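Local coordinates for putative O-acetylhomoserine (Thiol)-lyase (Campylobacter jejuni, PDB 4OC9), which probably catalyses the pyridoxal-phosphate-dependent replacement of the acetoxy group of O-acetylhomoserine by a thiol or sulfide, at residues Ala42-Leu47 / Gly51-Arg56; Lys236-Pro241 / Leu255-Ile260; Pro243-Leu248 / Val262-Leu267. All blocks are in the same frame, centred on the assembly; numbering follows the deposited sequence.

Contact 1 of 3, residues Ala42-Leu47 / Gly51-Arg56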
# COMPACT_ATOMS: atom_id res chain seq x y z
N ALA D 42 16.27 -14.51 22.66
CA ALA D 42 15.85 -15.65 23.46
C ALA D 42 14.86 -15.23 24.55
O ALA D 42 13.87 -15.91 24.79
CB ALA D 42 17.07 -16.35 24.09
N ALA D 43 15.12 -14.11 25.19
CA ALA D 43 14.23 -13.64 26.22
C ALA D 43 12.82 -13.42 25.65
O ALA D 43 11.83 -13.69 26.33
CB ALA D 43 14.77 -12.39 26.87
N ARG D 44 12.72 -12.92 24.42
CA ARG D 44 11.40 -12.69 23.80
C ARG D 44 10.73 -14.01 23.44
O ARG D 44 9.52 -14.13 23.57
CB ARG D 44 11.46 -11.77 22.58
CG ARG D 44 11.79 -10.36 22.96
CD ARG D 44 11.87 -9.45 21.76
NE ARG D 44 12.30 -8.13 22.20
CZ ARG D 44 12.61 -7.12 21.39
NH1 ARG D 44 12.56 -7.26 20.06
NH2 ARG D 44 12.98 -5.97 21.90
N PHE D 45 11.51 -14.97 22.96
CA PHE D 45 10.94 -16.29 22.63
C PHE D 45 10.44 -17.05 23.86
O PHE D 45 9.64 -17.97 23.71
CB PHE D 45 11.91 -17.15 21.85
CG PHE D 45 12.05 -16.74 20.42
CD1 PHE D 45 12.90 -15.74 20.04
CD2 PHE D 45 11.33 -17.41 19.45
CE1 PHE D 45 13.02 -15.40 18.71
CE2 PHE D 45 11.45 -17.08 18.11
CZ PHE D 45 12.30 -16.08 17.74
N ASN D 46 10.88 -16.63 25.05
CA ASN D 46 10.49 -17.25 26.34
C ASN D 46 9.46 -16.47 27.12
O ASN D 46 9.15 -16.81 28.26
CB ASN D 46 11.67 -17.32 27.27
CG ASN D 46 12.76 -18.18 26.73
OD1 ASN D 46 12.54 -19.06 25.89
ND2 ASN D 46 13.96 -17.96 27.24
N LEU D 47 8.92 -15.42 26.53
CA LEU D 47 7.92 -14.59 27.20
C LEU D 47 8.48 -13.86 28.43
O LEU D 47 7.71 -13.29 29.19
CB LEU D 47 6.61 -15.32 27.54
CG LEU D 47 5.78 -15.86 26.38
CD1 LEU D 47 6.46 -17.02 25.65
CD2 LEU D 47 4.45 -16.33 26.94
N GLY D 51 8.04 -7.87 23.29
CA GLY D 51 8.61 -7.11 22.19
C GLY D 51 8.44 -7.76 20.83
O GLY D 51 7.89 -8.86 20.70
N ASN D 52 8.95 -7.08 19.82
CA ASN D 52 8.87 -7.55 18.44
C ASN D 52 9.68 -8.77 18.18
O ASN D 52 10.84 -8.87 18.60
CB ASN D 52 9.34 -6.47 17.49
CG ASN D 52 8.51 -5.22 17.57
OD1 ASN D 52 7.39 -5.24 18.07
ND2 ASN D 52 9.04 -4.12 17.05
N ILE D 53 9.07 -9.70 17.46
CA ILE D 53 9.70 -10.96 17.09
C ILE D 53 9.54 -11.29 15.61
O ILE D 53 10.52 -11.38 14.87
CB ILE D 53 9.10 -12.14 17.88
CG1 ILE D 53 9.36 -11.99 19.36
CG2 ILE D 53 9.70 -13.44 17.38
CD1 ILE D 53 8.73 -13.08 20.23
N TYR D 54 8.28 -11.44 15.19
CA TYR D 54 7.94 -11.79 13.83
C TYR D 54 6.50 -11.37 13.62
O TYR D 54 5.64 -11.64 14.46
CB TYR D 54 8.10 -13.29 13.65
CG TYR D 54 7.88 -13.78 12.24
CD1 TYR D 54 8.84 -13.52 11.24
CD2 TYR D 54 6.81 -14.59 11.93
CE1 TYR D 54 8.69 -14.00 9.96
CE2 TYR D 54 6.64 -15.06 10.64
CZ TYR D 54 7.60 -14.78 9.66
OH TYR D 54 7.42 -15.27 8.38
N SER D 55 6.25 -10.73 12.47
CA SER D 55 4.92 -10.19 12.13
C SER D 55 3.73 -11.14 12.13
O SER D 55 2.60 -10.68 12.21
CB SER D 55 4.94 -9.32 10.88
OG SER D 55 5.74 -8.20 11.14
N ARG D 56 3.97 -12.43 12.03
CA ARG D 56 2.82 -13.35 12.12
C ARG D 56 2.19 -13.27 13.51
O ARG D 56 1.01 -13.50 13.67
CB ARG D 56 3.19 -14.78 11.75
CG ARG D 56 2.22 -15.86 12.22
CD ARG D 56 2.40 -17.20 11.57
NE ARG D 56 3.77 -17.56 11.22
CZ ARG D 56 4.68 -18.18 11.97
NH1 ARG D 56 4.45 -18.47 13.24
NH2 ARG D 56 5.86 -18.44 11.43
O HOH W 1 12.21 -4.75 17.84
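R44 lays its long side chain over the backbone of G51 and N52, with the CA of G51 against one face of its guanidinium, toward the rim. The chain is extended from CG to NE, which carries the charged group beyond the helix to the following loop. There NH1 of R44 donates to the carbonyl O of N52 at 2.8 Å. The bond uses a lone pair in the carbonyl plane, but it is bent, with an N-H...O angle of 139°, and the acceptor stands 24° out of the guanidinium plane. A water adds weak bonds to NH1 of R44 and ND2 of N52; the stronger partner of that amide is Q20 of the third subunit.

Helix 38-45 ends here in a Schellman motif: L47, with positive phi, is its C-prime residue, and its N bonds R44 O at 3.3 Å. The chain then doubles back, so that I53 packs against the arginine's aliphatic part. CD1 of I53 rests 3.8 Å from CB of R44, while its other branch, CG2, meets CZ of F45 at 3.7 Å. With CG1 placed beside the backbone N (chi1 -64°), the two branches of I53 divide between the two helix residues. G51, with no side chain, lets its CA come against NE of R44 at 3.8 Å. Past I53 the loop enters the cofactor region of the second subunit, where Y54 OH and R56 NH2 hydrogen-bond the pyridoxal-lysine residue; F45 also packs on T382 of that subunit.

Contact 2 of 3, residues Lys236-Pro241 / Leu255-Ile260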
# COMPACT_ATOMS: atom_id res chain seq x y z
N LYS D 236 -9.23 -25.04 31.91
CA LYS D 236 -7.93 -25.65 32.22
C LYS D 236 -6.75 -25.20 31.35
O LYS D 236 -5.63 -25.12 31.86
CB LYS D 236 -8.05 -27.16 32.38
CG LYS D 236 -8.85 -27.42 33.64
CD LYS D 236 -9.17 -28.86 33.94
CE LYS D 236 -10.11 -28.87 35.14
NZ LYS D 236 -10.70 -30.19 35.46
N ALA D 237 -7.01 -24.81 30.11
CA ALA D 237 -5.93 -24.34 29.23
C ALA D 237 -5.21 -23.14 29.85
O ALA D 237 -4.03 -22.94 29.63
CB ALA D 237 -6.49 -23.98 27.88
N PHE D 238 -5.91 -22.37 30.67
CA PHE D 238 -5.31 -21.20 31.34
C PHE D 238 -4.79 -21.48 32.76
O PHE D 238 -4.33 -20.58 33.46
CB PHE D 238 -6.33 -20.05 31.39
CG PHE D 238 -6.75 -19.54 30.05
CD1 PHE D 238 -6.01 -18.53 29.42
CD2 PHE D 238 -7.84 -20.06 29.39
CE1 PHE D 238 -6.37 -18.06 28.17
CE2 PHE D 238 -8.20 -19.60 28.12
CZ PHE D 238 -7.47 -18.60 27.52
N ASN D 239 -4.80 -22.75 33.15
CA ASN D 239 -4.37 -23.15 34.50
C ASN D 239 -3.57 -24.43 34.57
O ASN D 239 -3.54 -25.08 35.61
CB ASN D 239 -5.65 -23.31 35.35
CG ASN D 239 -6.39 -22.00 35.52
OD1 ASN D 239 -5.91 -21.11 36.23
ND2 ASN D 239 -7.59 -21.91 34.95
N THR D 240 -2.94 -24.82 33.48
CA THR D 240 -2.18 -26.03 33.44
C THR D 240 -0.88 -25.84 32.68
O THR D 240 -0.88 -25.14 31.69
CB THR D 240 -2.95 -27.11 32.67
OG1 THR D 240 -4.25 -27.27 33.22
CG2 THR D 240 -2.24 -28.47 32.68
N PRO D 241 0.20 -26.49 33.13
CA PRO D 241 1.46 -26.35 32.41
C PRO D 241 1.25 -26.71 30.94
O PRO D 241 0.60 -27.72 30.65
CB PRO D 241 2.38 -27.37 33.08
CG PRO D 241 1.82 -27.55 34.44
CD PRO D 241 0.33 -27.39 34.29
N LEU D 255 -0.38 -10.62 33.09
CA LEU D 255 -0.67 -10.09 31.75
C LEU D 255 -2.03 -10.57 31.32
O LEU D 255 -2.52 -11.54 31.85
CB LEU D 255 0.32 -10.68 30.74
CG LEU D 255 1.81 -10.41 30.84
CD1 LEU D 255 2.53 -11.24 29.80
CD2 LEU D 255 2.10 -8.93 30.67
N PRO D 256 -2.63 -9.89 30.34
CA PRO D 256 -3.95 -10.34 29.89
C PRO D 256 -3.72 -11.69 29.23
O PRO D 256 -3.36 -11.77 28.06
CB PRO D 256 -4.37 -9.27 28.87
CG PRO D 256 -3.10 -8.63 28.44
CD PRO D 256 -2.18 -8.68 29.63
N ILE D 257 -3.95 -12.75 30.00
CA ILE D 257 -3.70 -14.11 29.50
C ILE D 257 -4.55 -14.57 28.33
O ILE D 257 -4.12 -15.41 27.55
CB ILE D 257 -3.70 -15.16 30.64
CG1 ILE D 257 -5.10 -15.39 31.20
CG2 ILE D 257 -2.72 -14.73 31.73
CD1 ILE D 257 -5.13 -16.45 32.28
N PHE D 258 -5.76 -14.02 28.19
CA PHE D 258 -6.63 -14.40 27.08
C PHE D 258 -5.95 -13.95 25.77
O PHE D 258 -5.79 -14.74 24.84
CB PHE D 258 -8.01 -13.77 27.21
CG PHE D 258 -8.93 -14.05 26.05
CD1 PHE D 258 -8.89 -13.24 24.89
CD2 PHE D 258 -9.86 -15.06 26.11
CE1 PHE D 258 -9.76 -13.47 23.83
CE2 PHE D 258 -10.73 -15.30 25.04
CZ PHE D 258 -10.67 -14.50 23.91
N SER D 259 -5.52 -12.69 25.76
CA SER D 259 -4.85 -12.12 24.59
C SER D 259 -3.49 -12.81 24.35
O SER D 259 -3.11 -13.06 23.21
CB SER D 259 -4.69 -10.60 24.74
OG SER D 259 -5.97 -9.97 24.78
N ILE D 260 -2.78 -13.09 25.44
CA ILE D 260 -1.49 -13.75 25.32
C ILE D 260 -1.63 -15.08 24.63
O ILE D 260 -0.84 -15.41 23.75
CB ILE D 260 -0.81 -13.97 26.69
CG1 ILE D 260 -0.36 -12.63 27.30
CG2 ILE D 260 0.41 -14.86 26.57
CD1 ILE D 260 0.62 -11.80 26.47
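F238 and I257 form the close part of this contact, an oblique crossing of an aromatic ring and a branched aliphatic chain. CD1 of F238 lies 3.6 Å from CD1 of I257, and the same methyl also approaches CB of F238 at 3.9 Å. I257 holds CG1 between its backbone N and carbonyl carbon (chi1 71°), and the extension beyond it (chi2 178°) directs CD1 at the ring. The carbonyl O of I257 meets the edge of that ring, near its plane, 3.5 Å from CE1 of F238. This polar atom therefore faces the weakly positive C-H rim; no hydrogen bond joins the two segments.

Packing slackens at F258. The CA of F258 is 3.8 Å from CE1 of F238, but the two rings approach obliquely, CZ of F238 standing 4.5 Å from CD2 of F258, too distant for a stack. On the solvent side the loop is exposed at K236 and T240 and turns back on itself instead of reaching across. K236 O accepts from N239 N at 2.8 Å and from T240 OG1 at 2.9 Å, the two donors approaching from opposite faces of its carbonyl plane.

P256 is the N-cap residue of helix 257-270, and its O receives the N-H of I260. The first turn of this helix is thus packed on one flank by F238, while L229 of helix 225-229 touches F238, I257 and F258 alike. Beyond, P256 and S259 rest on F77 of strand 77-81, and F258 lies on E221 of strand 217-221, placing the contact beside the edge of the seven-stranded sheet.

Contact 3 of 3, residues Pro243-Leu248 / Val262-Leu267; sequences PSYHGL and VIITWL
The hydroxyl of Y245 is gripped from two directions: it donates to the carbonyl O of I264 at 3.0 Å and is also hydrogen-bonded by NH1 of R268, further along the same helix. The C=O...OH angle at I264 is 118° and the hydroxyl is slightly tilted from the carbonyl plane, an approach well to the flank of the acceptor. I264 O also lies at the ring edge in plane, 3.6 Å from CE2 of Y245.

The isoleucine that supplies the carbonyl covers the ring as well. CD1 of I264 stands over one face of Y245, 4.2 Å from the ring centroid and 23° off the ring normal, in a CH-pi contact displaced toward the rim. CB of I264 comes up to the phenol end, 3.7 Å from CZ of Y245. With chi1 at 71° and the chain extended beyond CG1, CG1 and CD1 reach back along the ring from OH toward CD2, so that one residue meets the tyrosine through both backbone and side chain.

Y245 begins a type I' turn closed by L248 N to Y245 O, with H246 and G247 both at positive phi. The helical partner contains a wider pi-type turn, marked by L267 N bonding V262 O at 2.8 Å. Beside the tyrosine, a water donates to OG of S244 and makes a weak bond to OG1 of T265. L47 packs against Y245, L248 and I264, while H246 NE2 bonds S385 O of the second subunit.

The combination of a directed phenol bond and an apolar methyl over the ring probably limits the rotation of the Y245 ring. Proximity of the R268 guanidinium would probably make the phenol a stronger donor to the I264 carbonyl.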
# COMPACT_ATOMS: atom_id res chain seq x y z
N PRO D 243 2.81 -27.85 27.38
CA PRO D 243 4.01 -28.46 26.78
C PRO D 243 4.56 -27.66 25.61
O PRO D 243 5.77 -27.70 25.37
CB PRO D 243 3.53 -29.84 26.34
CG PRO D 243 2.05 -29.67 26.12
CD PRO D 243 1.60 -28.67 27.13
N SER D 244 3.70 -26.93 24.88
CA SER D 244 4.19 -26.12 23.75
C SER D 244 5.15 -25.04 24.26
O SER D 244 5.98 -24.57 23.50
CB SER D 244 3.06 -25.51 22.90
OG SER D 244 2.29 -24.59 23.64
N TYR D 245 5.02 -24.66 25.53
CA TYR D 245 5.90 -23.64 26.17
C TYR D 245 6.69 -24.10 27.38
O TYR D 245 6.81 -23.37 28.37
CB TYR D 245 5.16 -22.33 26.47
CG TYR D 245 4.98 -21.54 25.21
CD1 TYR D 245 5.99 -20.64 24.80
CD2 TYR D 245 3.86 -21.70 24.41
CE1 TYR D 245 5.88 -19.92 23.63
CE2 TYR D 245 3.73 -20.98 23.24
CZ TYR D 245 4.74 -20.09 22.85
OH TYR D 245 4.60 -19.39 21.68
N HIS D 246 7.27 -25.28 27.27
CA HIS D 246 8.07 -25.85 28.35
C HIS D 246 7.44 -25.72 29.72
O HIS D 246 8.03 -25.14 30.64
CB HIS D 246 9.47 -25.27 28.33
CG HIS D 246 10.23 -25.64 27.10
ND1 HIS D 246 10.92 -26.83 27.00
CD2 HIS D 246 10.37 -25.01 25.91
CE1 HIS D 246 11.48 -26.90 25.81
NE2 HIS D 246 11.16 -25.82 25.13
N GLY D 247 6.22 -26.24 29.84
CA GLY D 247 5.48 -26.23 31.10
C GLY D 247 4.89 -24.93 31.60
O GLY D 247 4.29 -24.91 32.68
N LEU D 248 5.05 -23.84 30.86
CA LEU D 248 4.49 -22.56 31.30
C LEU D 248 3.02 -22.68 31.64
O LEU D 248 2.25 -23.31 30.90
CB LEU D 248 4.61 -21.52 30.21
CG LEU D 248 3.95 -20.17 30.52
CD1 LEU D 248 4.58 -19.48 31.73
CD2 LEU D 248 4.03 -19.26 29.30
N VAL D 262 -3.95 -15.96 22.55
CA VAL D 262 -4.29 -15.71 21.15
C VAL D 262 -3.00 -15.50 20.34
O VAL D 262 -2.88 -15.96 19.20
CB VAL D 262 -5.17 -14.46 20.98
CG1 VAL D 262 -5.37 -14.15 19.50
CG2 VAL D 262 -6.51 -14.62 21.67
N ILE D 263 -2.04 -14.80 20.93
CA ILE D 263 -0.81 -14.54 20.25
C ILE D 263 0.16 -15.71 20.17
O ILE D 263 0.54 -16.15 19.06
CB ILE D 263 -0.04 -13.38 20.90
CG1 ILE D 263 -0.84 -12.09 20.78
CG2 ILE D 263 1.30 -13.21 20.21
CD1 ILE D 263 -0.21 -10.89 21.46
N ILE D 264 0.57 -16.21 21.33
CA ILE D 264 1.55 -17.30 21.37
C ILE D 264 1.05 -18.65 20.85
O ILE D 264 1.86 -19.54 20.55
CB ILE D 264 2.15 -17.48 22.78
CG1 ILE D 264 1.13 -18.06 23.76
CG2 ILE D 264 2.75 -16.17 23.23
CD1 ILE D 264 1.71 -18.34 25.14
N THR D 265 -0.26 -18.81 20.73
CA THR D 265 -0.79 -20.05 20.23
C THR D 265 -1.58 -19.95 18.92
O THR D 265 -1.12 -20.47 17.91
CB THR D 265 -1.66 -20.75 21.29
OG1 THR D 265 -0.92 -20.93 22.50
CG2 THR D 265 -2.13 -22.10 20.78
N TRP D 266 -2.69 -19.21 18.91
CA TRP D 266 -3.51 -19.13 17.71
C TRP D 266 -2.88 -18.34 16.54
O TRP D 266 -2.98 -18.78 15.38
CB TRP D 266 -4.89 -18.67 18.06
CG TRP D 266 -5.46 -19.49 19.21
CD1 TRP D 266 -5.80 -19.03 20.44
CD2 TRP D 266 -5.60 -20.91 19.27
NE1 TRP D 266 -6.24 -20.05 21.22
CE2 TRP D 266 -6.12 -21.22 20.53
CE3 TRP D 266 -5.40 -21.95 18.35
CZ2 TRP D 266 -6.43 -22.55 20.93
CZ3 TRP D 266 -5.71 -23.26 18.75
CH2 TRP D 266 -6.22 -23.54 20.02
N LEU D 267 -2.30 -17.18 16.80
CA LEU D 267 -1.65 -16.45 15.72
C LEU D 267 -0.38 -17.19 15.32
O LEU D 267 -0.15 -17.44 14.16
CB LEU D 267 -1.29 -15.00 16.08
CG LEU D 267 -2.41 -13.98 16.00
CD1 LEU D 267 -2.01 -12.64 16.60
CD2 LEU D 267 -2.80 -13.82 14.53
O HOH W 2 1.32 -23.28 21.18

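In the fold
Contacts 2 and 3 hold the same two elements, the loop before helix 257-270 and that helix itself; their segments alternate along the chain and their centres are about 9 Å apart. Contact 2 is buried, untouched by other subunits and apolar across its interface. Contact 3, farther along the helix and near the surface, adds a tyrosine hydrogen bond and a water. Contact 1, also at the surface, is local to the end of helix 38-45 and the loop after it, and relies on a charged side chain gripping backbone. L47 joins it to contact 3. Contacts 1 and 3 both meet the second subunit, contact 1 beside its cofactor.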